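Local coordinates for latency-associated nuclear antigen (Murid herpesvirus 4, PDB 4BLG), which probably binds DNA through its C-terminal domain, the part of the longer viral protein modelled here, which forms an assembly of two copies, at residues Lys53-Ile58 against Ser65-Cys70; Gln13-His18 against Leu104-Lys109. One frame throughout, in Å; residues are numbered along the deposited sequence.

Contact 1 ties helix 48-57 to strand 64-70, outermost within its own chain, and contact 2 sets the amino-terminal helix 13-22 against helix 93-110. Their centres lie about 14 Å apart, and helix 48-57 is what joins them. H55, and I58 just past the helix end, meet the strand; on the side of contact 2, C57 SG packs 3.7 Å from R16 CG, and K53 CE lies 3.9 Å from M15 CB. A phosphate ion, probably from the crystallisation liquor, also links the two contacts, since K53 of contact 1 approaches it alongside M15 and Y106 of contact 2. K53 NZ and Y106 OH are 4.0 Å apart at this shared anion.

Contact 1: residues Lys53-Ile58 against Ser65-Cys70; sequences KLHKCI and STPVSC. With PO4 (phosphate ion), chain E.
The imidazole of H55 presents its edge to the chain at S65-P67. T66 O lies at the ring edge, somewhat tilted from its plane, and H55 ND1 donates to it over 2.9 Å. S65 O stands further along the same edge, 4.0 Å from H55 CE1, while P67 CA comes in obliquely, 3.6 Å from H55 ND1. The bond to T66 is bent: the N-H...O angle is 138°, and ND1 sits above the carbonyl plane rather than on a lone pair. The first torsion of H55, with CG anti to the backbone N (chi1 162°), carries the ring out to the strand. At the base of the side chain, H55 CB is 4.3 Å from V68 CG2.

A turn later, at I58, the chain leaves helical geometry, and its carbonyl is taken up by the hydroxyl of S65. That bond, S65 OG to I58 O, is 2.7 Å long and lies in the carbonyl plane. The methyl I58 CG2 rests 3.5 Å from S65 OG, which has a further partner in S88 of the adjoining strand. T66 points the other way; its OG1 donates to P67 O at 2.9 Å, closing back on its own chain, and also meets L87 N. Q59 bridges H55 O and S65 N, and T66 and P67 pack on C70 and S69 of the second subunit. Helix 48-57 forms a split beta-alpha-beta crossover from strand 39-45 to strand 64-70, with strand 84-90 between them, in the antiparallel sheet fold that gammaherpesvirus LANA domains share with EBNA1 and papillomavirus E2.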
ATOM      1  N   LYS A  53      16.656   2.624  -2.018  1.00 27.49           N
ATOM      2  CA  LYS A  53      17.519   1.445  -1.898  1.00 25.89           C
ATOM      3  C   LYS A  53      16.688   0.174  -1.755  1.00 32.52           C
ATOM      4  O   LYS A  53      16.883  -0.784  -2.509  1.00 32.65           O
ATOM      5  CB  LYS A  53      18.476   1.565  -0.712  1.00 25.58           C
ATOM      6  CG  LYS A  53      19.499   0.425  -0.607  1.00 24.85           C
ATOM      7  CD  LYS A  53      20.438   0.643   0.584  1.00 25.62           C
ATOM      8  CE  LYS A  53      21.302  -0.578   0.894  1.00 27.07           C
ATOM      9  NZ  LYS A  53      22.524  -0.236   1.705  1.00 31.58           N
ATOM     10  N   LEU A  54      15.762   0.165  -0.791  1.00 30.69           N
ATOM     11  CA  LEU A  54      14.970  -1.035  -0.512  1.00 26.62           C
ATOM     12  C   LEU A  54      14.158  -1.420  -1.734  1.00 32.10           C
ATOM     13  O   LEU A  54      13.910  -2.590  -1.992  1.00 33.52           O
ATOM     14  CB  LEU A  54      14.038  -0.824   0.684  1.00 23.06           C
ATOM     15  CG  LEU A  54      14.552  -1.267   2.054  1.00 35.27           C
ATOM     16  CD1 LEU A  54      15.946  -0.758   2.299  1.00 38.42           C
ATOM     17  CD2 LEU A  54      13.612  -0.800   3.156  1.00 35.80           C
ATOM     18  N   HIS A  55      13.751  -0.418  -2.493  1.00 28.48           N
ATOM     19  CA  HIS A  55      12.936  -0.654  -3.669  1.00 29.01           C
ATOM     20  C   HIS A  55      13.718  -1.436  -4.714  1.00 31.81           C
ATOM     21  O   HIS A  55      13.192  -2.384  -5.298  1.00 27.42           O
ATOM     22  CB  HIS A  55      12.458   0.657  -4.270  1.00 25.40           C
ATOM     23  CG  HIS A  55      11.992   0.523  -5.682  1.00 36.02           C
ATOM     24  ND1 HIS A  55      10.803  -0.087  -6.019  1.00 38.45           N
ATOM     25  CD2 HIS A  55      12.570   0.894  -6.847  1.00 32.20           C
ATOM     26  CE1 HIS A  55      10.663  -0.074  -7.333  1.00 33.37           C
ATOM     27  NE2 HIS A  55      11.720   0.520  -7.859  1.00 31.29           N
ATOM     28  N   LYS A  56      14.960  -1.038  -4.979  1.00 29.87           N
ATOM     29  CA  LYS A  56      15.757  -1.782  -5.960  1.00 42.28           C
ATOM     30  C   LYS A  56      16.143  -3.164  -5.386  1.00 40.35           C
ATOM     31  O   LYS A  56      16.290  -4.126  -6.128  1.00 32.39           O
ATOM     32  CB  LYS A  56      16.999  -0.986  -6.448  1.00 41.70           C
ATOM     33  CG  LYS A  56      16.738   0.363  -7.213  1.00 84.20           C
ATOM     34  CD  LYS A  56      16.400   0.262  -8.732  1.00 84.49           C
ATOM     35  CE  LYS A  56      16.144   1.672  -9.313  1.00 94.76           C
ATOM     36  NZ  LYS A  56      14.978   1.825 -10.233  1.00 92.18           N
ATOM     37  N   CYS A  57      16.273  -3.267  -4.065  1.00 28.53           N
ATOM     38  CA  CYS A  57      16.741  -4.511  -3.443  1.00 35.35           C
ATOM     39  C   CYS A  57      15.686  -5.580  -3.117  1.00 34.72           C
ATOM     40  O   CYS A  57      15.945  -6.771  -3.284  1.00 29.84           O
ATOM     41  CB  CYS A  57      17.528  -4.193  -2.172  1.00 45.60           C
ATOM     42  SG  CYS A  57      19.108  -3.422  -2.512  1.00 33.90           S
ATOM     43  N   ILE A  58      14.519  -5.174  -2.628  1.00 33.84           N
ATOM     44  CA  ILE A  58      13.491  -6.137  -2.233  1.00 28.36           C
ATOM     45  C   ILE A  58      12.655  -6.529  -3.446  1.00 32.29           C
ATOM     46  O   ILE A  58      11.484  -6.133  -3.592  1.00 31.12           O
ATOM     47  CB  ILE A  58      12.607  -5.589  -1.096  1.00 27.70           C
ATOM     48  CG1 ILE A  58      13.487  -5.233   0.108  1.00 29.99           C
ATOM     49  CG2 ILE A  58      11.566  -6.615  -0.676  1.00 31.48           C
ATOM     50  CD1 ILE A  58      12.779  -4.415   1.181  1.00 31.18           C
ATOM     51  N   SER A  65       8.083  -5.407  -5.130  1.00 30.46           N
ATOM     52  CA  SER A  65       7.913  -4.150  -4.421  1.00 30.77           C
ATOM     53  C   SER A  65       7.510  -3.002  -5.330  1.00 31.94           C
ATOM     54  O   SER A  65       7.976  -2.872  -6.461  1.00 34.79           O
ATOM     55  CB  SER A  65       9.177  -3.777  -3.650  1.00 33.36           C
ATOM     56  OG  SER A  65       9.441  -4.718  -2.626  1.00 31.78           O
ATOM     57  N   THR A  66       6.622  -2.175  -4.803  1.00 24.45           N
ATOM     58  CA  THR A  66       6.181  -0.970  -5.468  1.00 31.66           C
ATOM     59  C   THR A  66       7.300   0.057  -5.455  1.00 25.37           C
ATOM     60  O   THR A  66       8.261  -0.073  -4.688  1.00 26.84           O
ATOM     61  CB  THR A  66       5.020  -0.347  -4.704  1.00 22.25           C
ATOM     62  OG1 THR A  66       5.478   0.042  -3.403  1.00 21.48           O
ATOM     63  CG2 THR A  66       3.891  -1.329  -4.562  1.00 26.20           C
ATOM     64  N   PRO A  67       7.183   1.088  -6.299  1.00 29.09           N
ATOM     65  CA  PRO A  67       8.069   2.242  -6.120  1.00 20.73           C
ATOM     66  C   PRO A  67       7.793   2.906  -4.785  1.00 25.00           C
ATOM     67  O   PRO A  67       6.827   2.538  -4.093  1.00 28.43           O
ATOM     68  CB  PRO A  67       7.702   3.167  -7.281  1.00 23.58           C
ATOM     69  CG  PRO A  67       6.459   2.610  -7.885  1.00 24.16           C
ATOM     70  CD  PRO A  67       6.390   1.171  -7.532  1.00 26.13           C
ATOM     71  N   VAL A  68       8.643   3.853  -4.412  1.00 23.03           N
ATOM     72  CA  VAL A  68       8.458   4.591  -3.176  1.00 22.22           C
ATOM     73  C   VAL A  68       7.345   5.621  -3.387  1.00 23.40           C
ATOM     74  O   VAL A  68       7.348   6.327  -4.388  1.00 26.70           O
ATOM     75  CB  VAL A  68       9.748   5.317  -2.765  1.00 20.10           C
ATOM     76  CG1 VAL A  68       9.543   6.086  -1.478  1.00 24.80           C
ATOM     77  CG2 VAL A  68      10.912   4.323  -2.622  1.00 30.72           C
ATOM     78  N   SER A  69       6.396   5.684  -2.455  1.00 23.25           N
ATOM     79  CA  SER A  69       5.405   6.763  -2.431  1.00 21.38           C
ATOM     80  C   SER A  69       5.366   7.430  -1.043  1.00 33.50           C
ATOM     81  O   SER A  69       6.280   7.249  -0.234  1.00 26.07           O
ATOM     82  CB  SER A  69       4.025   6.245  -2.825  1.00 19.57           C
ATOM     83  OG  SER A  69       3.127   7.314  -3.048  1.00 30.92           O
ATOM     84  N   CYS A  70       4.329   8.227  -0.792  1.00 32.63           N
ATOM     85  CA  CYS A  70       4.204   8.973   0.465  1.00 27.77           C
ATOM     86  C   CYS A  70       2.942   8.566   1.202  1.00 30.02           C
ATOM     87  O   CYS A  70       1.914   8.304   0.582  1.00 26.02           O
ATOM     88  CB  CYS A  70       4.117  10.484   0.198  1.00 25.34           C
ATOM     89  SG  CYS A  70       5.425  11.162  -0.823  1.00 48.08           S
TER
HETATM   90  P   PO4 E1264      24.892  -1.960   0.194  1.00 53.55           P
HETATM   91  O1  PO4 E1264      24.241  -1.872   1.554  1.00 72.21           O
HETATM   92  O2  PO4 E1264      23.982  -2.704  -0.753  1.00 47.95           O
HETATM   93  O3  PO4 E1264      25.140  -0.568  -0.334  1.00 79.97           O
HETATM   94  O4  PO4 E1264      26.205  -2.696   0.313  1.00 55.08           O

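Contact 2: residues Gln13-His18 against Leu104-Lys109; sequences QGMRRH and LAYCEK. With PO4 (phosphate ion), chain E.
Y106 reaches across from helix 93-110 and meets M15 and H18 of helix 13-22 with different parts of its ring. M15 lies over one face: CG stands 4.2 Å above the plane, toward the rim, and the methyl M15 CE comes to 3.9 Å from Y106 CD1. The sulfur completes a Met-aromatic contact, SD being 4.7 Å from the ring centroid and oblique to its normal. H18 reaches the ring from the same side but at the other rim, where Y106 CD2 sits over a face of the imidazole, 3.5 Å from H18 CD2. The two planes are inclined at 45°, an oblique pairing in which the two side chains run antiparallel past one another. Y106 spans the gap because its CG is anti to the backbone N (chi1 -170°), sending the phenol straight toward the neighbouring helix.

At the far end of that ring the hydroxyl donates to a phosphate ion, Y106 OH to PO4 O1 at 2.7 Å, with the oxygen near the ring plane. Another oxygen of the ion is held by the backbone: M15 N donates to PO4 O2 over 2.7 Å in a nearly straight bond (172°). G14, having no side chain, lets PO4 O4 approach its CA to 3.2 Å.

Further out, K53, L54 and C57 of helix 48-57 pack against M15, while Y110 meets the Y106 ring and T22 OG1 bonds to H18 O. K53 also comes up to the ion, though so closely that the detail of its approach is doubtful. A backbone amide near the start of a helix and a phenol hydroxyl, both donating, make a site chemically suited to an anion.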
ATOM      1  N   GLN A  13      24.580  -3.975  -4.340  1.00 33.98           N
ATOM      2  CA  GLN A  13      24.983  -5.363  -4.463  1.00 38.26           C
ATOM      3  C   GLN A  13      25.101  -5.985  -3.087  1.00 38.91           C
ATOM      4  O   GLN A  13      24.754  -7.140  -2.911  1.00 39.75           O
ATOM      5  CB  GLN A  13      26.314  -5.490  -5.196  1.00 37.99           C
ATOM      6  CG  GLN A  13      26.808  -6.917  -5.288  1.00 40.01           C
ATOM      7  CD  GLN A  13      28.175  -7.011  -5.910  1.00 45.33           C
ATOM      8  OE1 GLN A  13      28.312  -7.016  -7.129  1.00 63.66           O
ATOM      9  NE2 GLN A  13      29.202  -7.084  -5.073  1.00 43.76           N
ATOM     10  N   GLY A  14      25.591  -5.214  -2.119  1.00 35.41           N
ATOM     11  CA  GLY A  14      25.742  -5.702  -0.759  1.00 35.73           C
ATOM     12  C   GLY A  14      24.423  -6.146  -0.147  1.00 34.35           C
ATOM     13  O   GLY A  14      24.248  -7.294   0.247  1.00 35.15           O
ATOM     14  N   MET A  15      23.465  -5.240  -0.063  1.00 32.45           N
ATOM     15  CA  MET A  15      22.188  -5.625   0.515  1.00 31.38           C
ATOM     16  C   MET A  15      21.534  -6.759  -0.281  1.00 32.30           C
ATOM     17  O   MET A  15      20.926  -7.652   0.302  1.00 32.03           O
ATOM     18  CB  MET A  15      21.244  -4.443   0.614  1.00 29.48           C
ATOM     19  CG  MET A  15      19.886  -4.863   1.134  1.00 28.69           C
ATOM     20  SD  MET A  15      18.856  -3.502   1.665  1.00 37.00           S
ATOM     21  CE  MET A  15      17.767  -4.372   2.796  1.00 27.57           C
ATOM     22  N   ARG A  16      21.673  -6.736  -1.601  1.00 32.03           N
ATOM     23  CA  ARG A  16      21.058  -7.766  -2.439  1.00 32.65           C
ATOM     24  C   ARG A  16      21.602  -9.158  -2.099  1.00 34.55           C
ATOM     25  O   ARG A  16      20.850 -10.116  -1.869  1.00 34.89           O
ATOM     26  CB  ARG A  16      21.267  -7.442  -3.926  1.00 33.06           C
ATOM     27  CG  ARG A  16      20.279  -6.396  -4.451  1.00 49.66           C
ATOM     28  CD  ARG A  16      20.385  -6.180  -5.955  1.00 54.00           C
ATOM     29  NE  ARG A  16      21.583  -5.436  -6.341  1.00 54.01           N
ATOM     30  CZ  ARG A  16      22.672  -5.966  -6.897  1.00 57.57           C
ATOM     31  NH1 ARG A  16      22.757  -7.267  -7.150  1.00 59.68           N
ATOM     32  NH2 ARG A  16      23.696  -5.182  -7.205  1.00 67.23           N
ATOM     33  N   ARG A  17      22.922  -9.255  -2.032  1.00 35.99           N
ATOM     34  CA  ARG A  17      23.560 -10.525  -1.800  1.00 38.07           C
ATOM     35  C   ARG A  17      23.170 -10.998  -0.408  1.00 37.95           C
ATOM     36  O   ARG A  17      22.882 -12.177  -0.197  1.00 39.09           O
ATOM     37  CB  ARG A  17      25.081 -10.410  -1.974  1.00 39.78           C
ATOM     38  CG  ARG A  17      25.513 -10.209  -3.429  1.00 40.62           C
ATOM     39  CD  ARG A  17      27.027 -10.084  -3.595  1.00 42.62           C
ATOM     40  NE  ARG A  17      27.419 -10.296  -4.984  1.00 44.19           N
ATOM     41  CZ  ARG A  17      28.670 -10.449  -5.412  1.00 46.55           C
ATOM     42  NH1 ARG A  17      29.695 -10.413  -4.566  1.00 47.64           N
ATOM     43  NH2 ARG A  17      28.901 -10.647  -6.702  1.00 48.10           N
ATOM     44  N   HIS A  18      23.110 -10.058   0.528  1.00 36.73           N
ATOM     45  CA  HIS A  18      22.760 -10.400   1.887  1.00 36.85           C
ATOM     46  C   HIS A  18      21.415 -11.102   1.889  1.00 36.40           C
ATOM     47  O   HIS A  18      21.295 -12.205   2.411  1.00 37.76           O
ATOM     48  CB  HIS A  18      22.702  -9.170   2.789  1.00 35.59           C
ATOM     49  CG  HIS A  18      22.099  -9.454   4.130  1.00 35.72           C
ATOM     50  ND1 HIS A  18      22.797 -10.071   5.148  1.00 40.84           N
ATOM     51  CD2 HIS A  18      20.851  -9.247   4.607  1.00 35.22           C
ATOM     52  CE1 HIS A  18      22.008 -10.213   6.197  1.00 38.00           C
ATOM     53  NE2 HIS A  18      20.824  -9.718   5.896  1.00 35.71           N
ATOM     54  N   LEU A 104      14.555  -6.289   8.331  1.00 30.68           N
ATOM     55  CA  LEU A 104      14.747  -5.459   9.517  1.00 30.21           C
ATOM     56  C   LEU A 104      15.963  -5.857  10.350  1.00 37.15           C
ATOM     57  O   LEU A 104      16.497  -5.033  11.094  1.00 32.65           O
ATOM     58  CB  LEU A 104      13.497  -5.454  10.399  1.00 38.74           C
ATOM     59  CG  LEU A 104      12.255  -4.733   9.857  1.00 32.26           C
ATOM     60  CD1 LEU A 104      11.175  -4.718  10.928  1.00 31.22           C
ATOM     61  CD2 LEU A 104      12.566  -3.317   9.399  1.00 35.85           C
ATOM     62  N   ALA A 105      16.404  -7.107  10.261  1.00 34.07           N
ATOM     63  CA  ALA A 105      17.680  -7.457  10.884  1.00 36.25           C
ATOM     64  C   ALA A 105      18.789  -6.647  10.222  1.00 35.51           C
ATOM     65  O   ALA A 105      19.625  -6.048  10.902  1.00 36.31           O
ATOM     66  CB  ALA A 105      17.958  -8.944  10.771  1.00 38.42           C
ATOM     67  N   TYR A 106      18.798  -6.615   8.894  1.00 34.73           N
ATOM     68  CA  TYR A 106      19.775  -5.770   8.195  1.00 33.49           C
ATOM     69  C   TYR A 106      19.639  -4.278   8.579  1.00 31.97           C
ATOM     70  O   TYR A 106      20.614  -3.640   9.000  1.00 34.15           O
ATOM     71  CB  TYR A 106      19.654  -5.965   6.677  1.00 36.74           C
ATOM     72  CG  TYR A 106      20.764  -5.331   5.855  1.00 32.34           C
ATOM     73  CD1 TYR A 106      20.656  -4.031   5.392  1.00 40.26           C
ATOM     74  CD2 TYR A 106      21.914  -6.044   5.533  1.00 51.34           C
ATOM     75  CE1 TYR A 106      21.666  -3.449   4.634  1.00 36.68           C
ATOM     76  CE2 TYR A 106      22.926  -5.473   4.777  1.00 49.29           C
ATOM     77  CZ  TYR A 106      22.792  -4.172   4.329  1.00 51.93           C
ATOM     78  OH  TYR A 106      23.788  -3.589   3.576  1.00 69.05           O
ATOM     79  N   CYS A 107      18.427  -3.732   8.471  1.00 30.20           N
ATOM     80  CA  CYS A 107      18.203  -2.295   8.680  1.00 29.08           C
ATOM     81  C   CYS A 107      18.442  -1.851  10.110  1.00 35.93           C
ATOM     82  O   CYS A 107      18.767  -0.691  10.359  1.00 29.73           O
ATOM     83  CB  CYS A 107      16.773  -1.902   8.289  1.00 29.47           C
ATOM     84  SG  CYS A 107      16.444  -2.064   6.554  1.00 32.96           S
ATOM     85  N   GLU A 108      18.268  -2.773  11.047  1.00 34.21           N
ATOM     86  CA  GLU A 108      18.469  -2.486  12.457  1.00 44.36           C
ATOM     87  C   GLU A 108      19.903  -2.014  12.698  1.00 46.36           C
ATOM     88  O   GLU A 108      20.167  -1.249  13.626  1.00 50.49           O
ATOM     89  CB  GLU A 108      18.172  -3.734  13.289  1.00 55.80           C
ATOM     90  CG  GLU A 108      18.458  -3.585  14.767  1.00 69.01           C
ATOM     91  CD  GLU A 108      19.388  -4.664  15.275  1.00 88.02           C
ATOM     92  OE1 GLU A 108      18.955  -5.835  15.342  1.00 93.72           O
ATOM     93  OE2 GLU A 108      20.555  -4.345  15.591  1.00 95.25           O
ATOM     94  N   LYS A 109      20.825  -2.464  11.851  1.00 40.90           N
ATOM     95  CA  LYS A 109      22.227  -2.058  11.952  1.00 44.45           C
ATOM     96  C   LYS A 109      22.536  -0.905  11.011  1.00 40.15           C
ATOM     97  O   LYS A 109      23.255   0.022  11.374  1.00 44.85           O
ATOM     98  CB  LYS A 109      23.162  -3.215  11.604  1.00 52.24           C
ATOM     99  CG  LYS A 109      23.061  -4.390  12.540  1.00 69.09           C
ATOM    100  CD  LYS A 109      23.795  -4.103  13.849  1.00 77.59           C
ATOM    101  CE  LYS A 109      23.555  -5.194  14.877  1.00 83.64           C
ATOM    102  NZ  LYS A 109      23.404  -4.621  16.237  1.00 83.85           N
TER
HETATM  103  P   PO4 E1264      24.892  -1.960   0.194  1.00 53.55           P
HETATM  104  O1  PO4 E1264      24.241  -1.872   1.554  1.00 72.21           O
HETATM  105  O2  PO4 E1264      23.982  -2.704  -0.753  1.00 47.95           O
HETATM  106  O3  PO4 E1264      25.140  -0.568  -0.334  1.00 79.97           O
HETATM  107  O4  PO4 E1264      26.205  -2.696   0.313  1.00 55.08           O